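Local coordinates for protein K7 (Vaccinia virus WR, PDB 3JRV), which binds the human RNA helicase DDX3 as a Bcl-2-like virulence factor and blocks host IRF3 and NF-kappa-B activation, at residues K19-D31 with M132-E145. Numbering follows the deposited sequence.
Sequences KICSRDSIIDLID and MTDDNINILILFLE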
# COMPACT_ATOMS: atom_id res chain seq x y z
N LYS A 19 -9.32 -12.44 6.19
CA LYS A 19 -8.50 -12.67 7.41
C LYS A 19 -7.03 -12.60 7.02
O LYS A 19 -6.67 -12.95 5.89
CB LYS A 19 -8.74 -14.14 7.93
CG LYS A 19 -10.15 -14.58 8.29
CD LYS A 19 -10.65 -13.87 9.50
CE LYS A 19 -12.07 -14.33 9.88
NZ LYS A 19 -12.33 -13.79 11.24
N ILE A 20 -6.15 -12.29 7.98
CA ILE A 20 -4.73 -12.66 7.87
C ILE A 20 -4.23 -13.02 9.25
O ILE A 20 -4.39 -12.25 10.21
CB ILE A 20 -3.84 -11.54 7.28
CG1 ILE A 20 -2.38 -12.00 7.19
CG2 ILE A 20 -3.96 -10.21 8.10
CD1 ILE A 20 -1.59 -11.28 6.13
N CYS A 21 -3.57 -14.16 9.34
CA CYS A 21 -3.08 -14.57 10.65
C CYS A 21 -1.71 -15.21 10.61
O CYS A 21 -1.38 -16.06 11.46
CB CYS A 21 -4.08 -15.53 11.30
SG CYS A 21 -4.21 -16.99 10.28
N SER A 22 -0.87 -14.70 9.71
CA SER A 22 0.54 -15.11 9.62
C SER A 22 1.36 -13.87 9.46
O SER A 22 1.19 -13.14 8.48
CB SER A 22 0.83 -16.01 8.42
OG SER A 22 0.13 -17.22 8.55
N ARG A 23 2.25 -13.61 10.41
CA ARG A 23 3.07 -12.41 10.27
C ARG A 23 4.03 -12.51 9.09
O ARG A 23 4.41 -11.48 8.52
CB ARG A 23 3.78 -12.03 11.60
CG ARG A 23 4.93 -12.89 11.95
CD ARG A 23 5.45 -12.56 13.35
NE ARG A 23 6.00 -11.21 13.45
CZ ARG A 23 7.15 -10.81 12.89
NH1 ARG A 23 7.85 -11.66 12.15
NH2 ARG A 23 7.58 -9.55 13.05
N ASP A 24 4.35 -13.73 8.66
CA ASP A 24 5.30 -13.90 7.57
C ASP A 24 4.66 -13.58 6.22
O ASP A 24 5.34 -13.63 5.19
CB ASP A 24 5.91 -15.31 7.56
CG ASP A 24 6.97 -15.50 8.67
OD1 ASP A 24 7.47 -14.52 9.30
OD2 ASP A 24 7.24 -16.70 8.97
N SER A 25 3.36 -13.27 6.22
CA SER A 25 2.66 -12.88 4.99
C SER A 25 2.44 -11.38 4.88
O SER A 25 1.94 -10.91 3.87
CB SER A 25 1.31 -13.61 4.89
OG SER A 25 1.56 -14.98 4.65
N ILE A 26 2.81 -10.63 5.91
CA ILE A 26 2.46 -9.23 5.99
C ILE A 26 3.15 -8.39 4.91
O ILE A 26 2.49 -7.57 4.26
CB ILE A 26 2.71 -8.64 7.41
CG1 ILE A 26 1.65 -9.14 8.38
CG2 ILE A 26 2.73 -7.11 7.39
CD1 ILE A 26 0.25 -8.49 8.24
N ILE A 27 4.44 -8.61 4.71
CA ILE A 27 5.17 -7.87 3.65
C ILE A 27 4.57 -8.18 2.27
O ILE A 27 4.36 -7.26 1.45
CB ILE A 27 6.68 -8.13 3.70
CG1 ILE A 27 7.23 -7.47 4.97
CG2 ILE A 27 7.41 -7.54 2.45
CD1 ILE A 27 8.74 -7.67 5.20
N ASP A 28 4.32 -9.46 2.01
CA ASP A 28 3.73 -9.84 0.72
C ASP A 28 2.39 -9.15 0.53
O ASP A 28 2.05 -8.69 -0.58
CB ASP A 28 3.54 -11.36 0.62
CG ASP A 28 4.84 -12.12 0.53
OD1 ASP A 28 5.87 -11.60 0.01
OD2 ASP A 28 4.88 -13.24 1.08
N LEU A 29 1.58 -9.11 1.59
CA LEU A 29 0.25 -8.52 1.51
C LEU A 29 0.38 -7.01 1.16
O LEU A 29 -0.34 -6.49 0.30
CB LEU A 29 -0.42 -8.64 2.90
CG LEU A 29 -1.69 -7.80 3.05
CD1 LEU A 29 -2.81 -8.14 2.07
CD2 LEU A 29 -2.23 -7.81 4.54
N ILE A 30 1.23 -6.28 1.86
CA ILE A 30 1.27 -4.83 1.60
C ILE A 30 1.84 -4.58 0.21
O ILE A 30 1.32 -3.72 -0.51
CB ILE A 30 2.15 -4.16 2.67
CG1 ILE A 30 1.45 -4.28 4.05
CG2 ILE A 30 2.42 -2.69 2.29
CD1 ILE A 30 0.08 -3.62 4.10
N ASP A 31 2.86 -5.34 -0.20
CA ASP A 31 3.43 -5.18 -1.54
C ASP A 31 2.32 -5.39 -2.57
O ASP A 31 2.12 -4.56 -3.47
CB ASP A 31 4.50 -6.26 -1.74
CG ASP A 31 5.25 -6.13 -3.03
OD1 ASP A 31 5.10 -5.09 -3.72
OD2 ASP A 31 6.04 -7.08 -3.35
N MSE A 132 8.72 -2.02 6.81
CA MSE A 132 8.10 -3.13 7.53
C MSE A 132 9.15 -3.79 8.41
O MSE A 132 9.51 -4.96 8.22
CB MSE A 132 7.47 -4.14 6.55
CG MSE A 132 6.27 -3.55 5.74
SE MSE A 132 4.89 -2.42 6.63
CE MSE A 132 4.30 -3.70 7.95
N THR A 133 9.63 -3.05 9.41
CA THR A 133 10.46 -3.62 10.49
C THR A 133 9.62 -4.66 11.23
O THR A 133 8.38 -4.65 11.16
CB THR A 133 10.81 -2.54 11.53
OG1 THR A 133 9.61 -1.94 12.04
CG2 THR A 133 11.64 -1.43 10.90
N ASP A 134 10.27 -5.47 12.07
CA ASP A 134 9.49 -6.44 12.86
C ASP A 134 8.43 -5.76 13.74
O ASP A 134 7.31 -6.24 13.85
CB ASP A 134 10.44 -7.32 13.70
CG ASP A 134 11.10 -8.43 12.89
OD1 ASP A 134 10.50 -8.86 11.89
OD2 ASP A 134 12.23 -8.86 13.25
N ASP A 135 8.75 -4.59 14.29
CA ASP A 135 7.74 -3.93 15.13
C ASP A 135 6.56 -3.45 14.31
O ASP A 135 5.40 -3.57 14.74
CB ASP A 135 8.35 -2.76 15.93
CG ASP A 135 7.42 -2.23 17.03
OD1 ASP A 135 6.88 -3.00 17.86
OD2 ASP A 135 7.25 -0.99 17.06
N ASN A 136 6.85 -2.93 13.12
CA ASN A 136 5.76 -2.45 12.29
C ASN A 136 4.89 -3.60 11.78
O ASN A 136 3.69 -3.48 11.66
CB ASN A 136 6.28 -1.58 11.14
CG ASN A 136 6.65 -0.18 11.63
OD1 ASN A 136 6.15 0.25 12.68
ND2 ASN A 136 7.47 0.54 10.88
N ILE A 137 5.54 -4.70 11.40
CA ILE A 137 4.80 -5.93 11.05
C ILE A 137 3.86 -6.34 12.18
O ILE A 137 2.68 -6.61 11.96
CB ILE A 137 5.75 -7.08 10.70
CG1 ILE A 137 6.44 -6.75 9.38
CG2 ILE A 137 4.97 -8.43 10.64
CD1 ILE A 137 7.53 -7.75 9.03
N ASN A 138 4.38 -6.31 13.41
CA ASN A 138 3.55 -6.67 14.55
C ASN A 138 2.40 -5.70 14.80
O ASN A 138 1.28 -6.12 15.07
CB ASN A 138 4.42 -6.84 15.78
CG ASN A 138 5.24 -8.15 15.72
OD1 ASN A 138 4.89 -9.08 14.96
ND2 ASN A 138 6.33 -8.20 16.45
N ILE A 139 2.69 -4.39 14.68
CA ILE A 139 1.66 -3.38 14.85
C ILE A 139 0.52 -3.69 13.84
O ILE A 139 -0.66 -3.66 14.18
CB ILE A 139 2.21 -1.97 14.61
CG1 ILE A 139 3.07 -1.56 15.82
CG2 ILE A 139 1.03 -0.96 14.41
CD1 ILE A 139 3.93 -0.37 15.56
N LEU A 140 0.90 -3.88 12.59
CA LEU A 140 -0.08 -4.07 11.53
C LEU A 140 -0.90 -5.35 11.73
O LEU A 140 -2.13 -5.33 11.69
CB LEU A 140 0.58 -4.04 10.16
CG LEU A 140 -0.41 -4.23 9.00
CD1 LEU A 140 -1.53 -3.18 9.04
CD2 LEU A 140 0.34 -4.24 7.67
N ILE A 141 -0.23 -6.47 11.99
CA ILE A 141 -1.01 -7.72 12.06
C ILE A 141 -1.91 -7.75 13.29
O ILE A 141 -3.02 -8.24 13.21
CB ILE A 141 -0.15 -8.98 11.98
CG1 ILE A 141 -1.07 -10.19 11.79
CG2 ILE A 141 0.73 -9.14 13.23
CD1 ILE A 141 -0.28 -11.41 11.31
N LEU A 142 -1.46 -7.17 14.41
CA LEU A 142 -2.32 -7.15 15.60
C LEU A 142 -3.56 -6.28 15.34
O LEU A 142 -4.66 -6.60 15.76
CB LEU A 142 -1.54 -6.62 16.83
CG LEU A 142 -0.42 -7.58 17.22
CD1 LEU A 142 0.46 -7.01 18.30
CD2 LEU A 142 -0.92 -9.02 17.52
N PHE A 143 -3.34 -5.15 14.65
CA PHE A 143 -4.45 -4.28 14.33
C PHE A 143 -5.45 -5.00 13.41
O PHE A 143 -6.67 -4.92 13.63
CB PHE A 143 -3.93 -2.99 13.67
CG PHE A 143 -5.03 -2.11 13.18
CD1 PHE A 143 -5.65 -1.17 14.02
CD2 PHE A 143 -5.43 -2.19 11.84
CE1 PHE A 143 -6.68 -0.34 13.55
CE2 PHE A 143 -6.48 -1.35 11.36
CZ PHE A 143 -7.10 -0.44 12.22
N LEU A 144 -4.93 -5.62 12.35
CA LEU A 144 -5.82 -6.29 11.42
C LEU A 144 -6.56 -7.45 12.08
O LEU A 144 -7.76 -7.60 11.86
CB LEU A 144 -5.04 -6.79 10.20
CG LEU A 144 -4.44 -5.66 9.35
CD1 LEU A 144 -3.51 -6.30 8.30
CD2 LEU A 144 -5.57 -4.87 8.68
N GLU A 145 -5.88 -8.24 12.92
CA GLU A 145 -6.57 -9.34 13.62
C GLU A 145 -7.69 -8.82 14.51
O GLU A 145 -8.80 -9.34 14.54
CB GLU A 145 -5.56 -10.19 14.41
CG GLU A 145 -4.63 -11.00 13.45
CD GLU A 145 -3.48 -11.72 14.12
OE1 GLU A 145 -2.95 -11.24 15.14
OE2 GLU A 145 -3.04 -12.73 13.53
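In this Bcl-2-like helical bundle, the start of helix 26-42 packs against helix 134-148 through a knob-into-hole contact made by I26. The two helix segments cross at 76°. I26 sits among I137, L140, I141 and L144. I26 CG2, anti to the backbone N, lies 3.7 Å from L140 CD2, and I26 CD1 reaches I141 CB at 3.8 Å. One turn on, I30 CD1 meets the same L140 methyl, CD2, at 3.6 Å. I27 CG1 packs on CB of M132, a selenomethionine, at 3.7 Å. At the other end, I20 CG2 meets L144 CD1 at 3.9 Å.

R23 closes the more exposed edge. A bend at chi3 (-65°) turns its guanidinium toward D134 and N138. R23 NE donates a nearly straight hydrogen bond to N138 OD1 (2.8 Å), which lies in the guanidinium plane. R23 NH2 forms a salt bridge with D134 OD1 at 3.2 Å, coming from above the carboxylate plane. I137 CG2 lies over one face of the R23 guanidinium, toward its rim.

L53 of helix 52-58 touches I20, L29 and L144. D28 and D31 of helix 26-42 bind the DDX3 peptide through salt bridges. Steeply crossed helices with a shared aliphatic core belong to the all-helical Bcl-2-like fold of this poxvirus family.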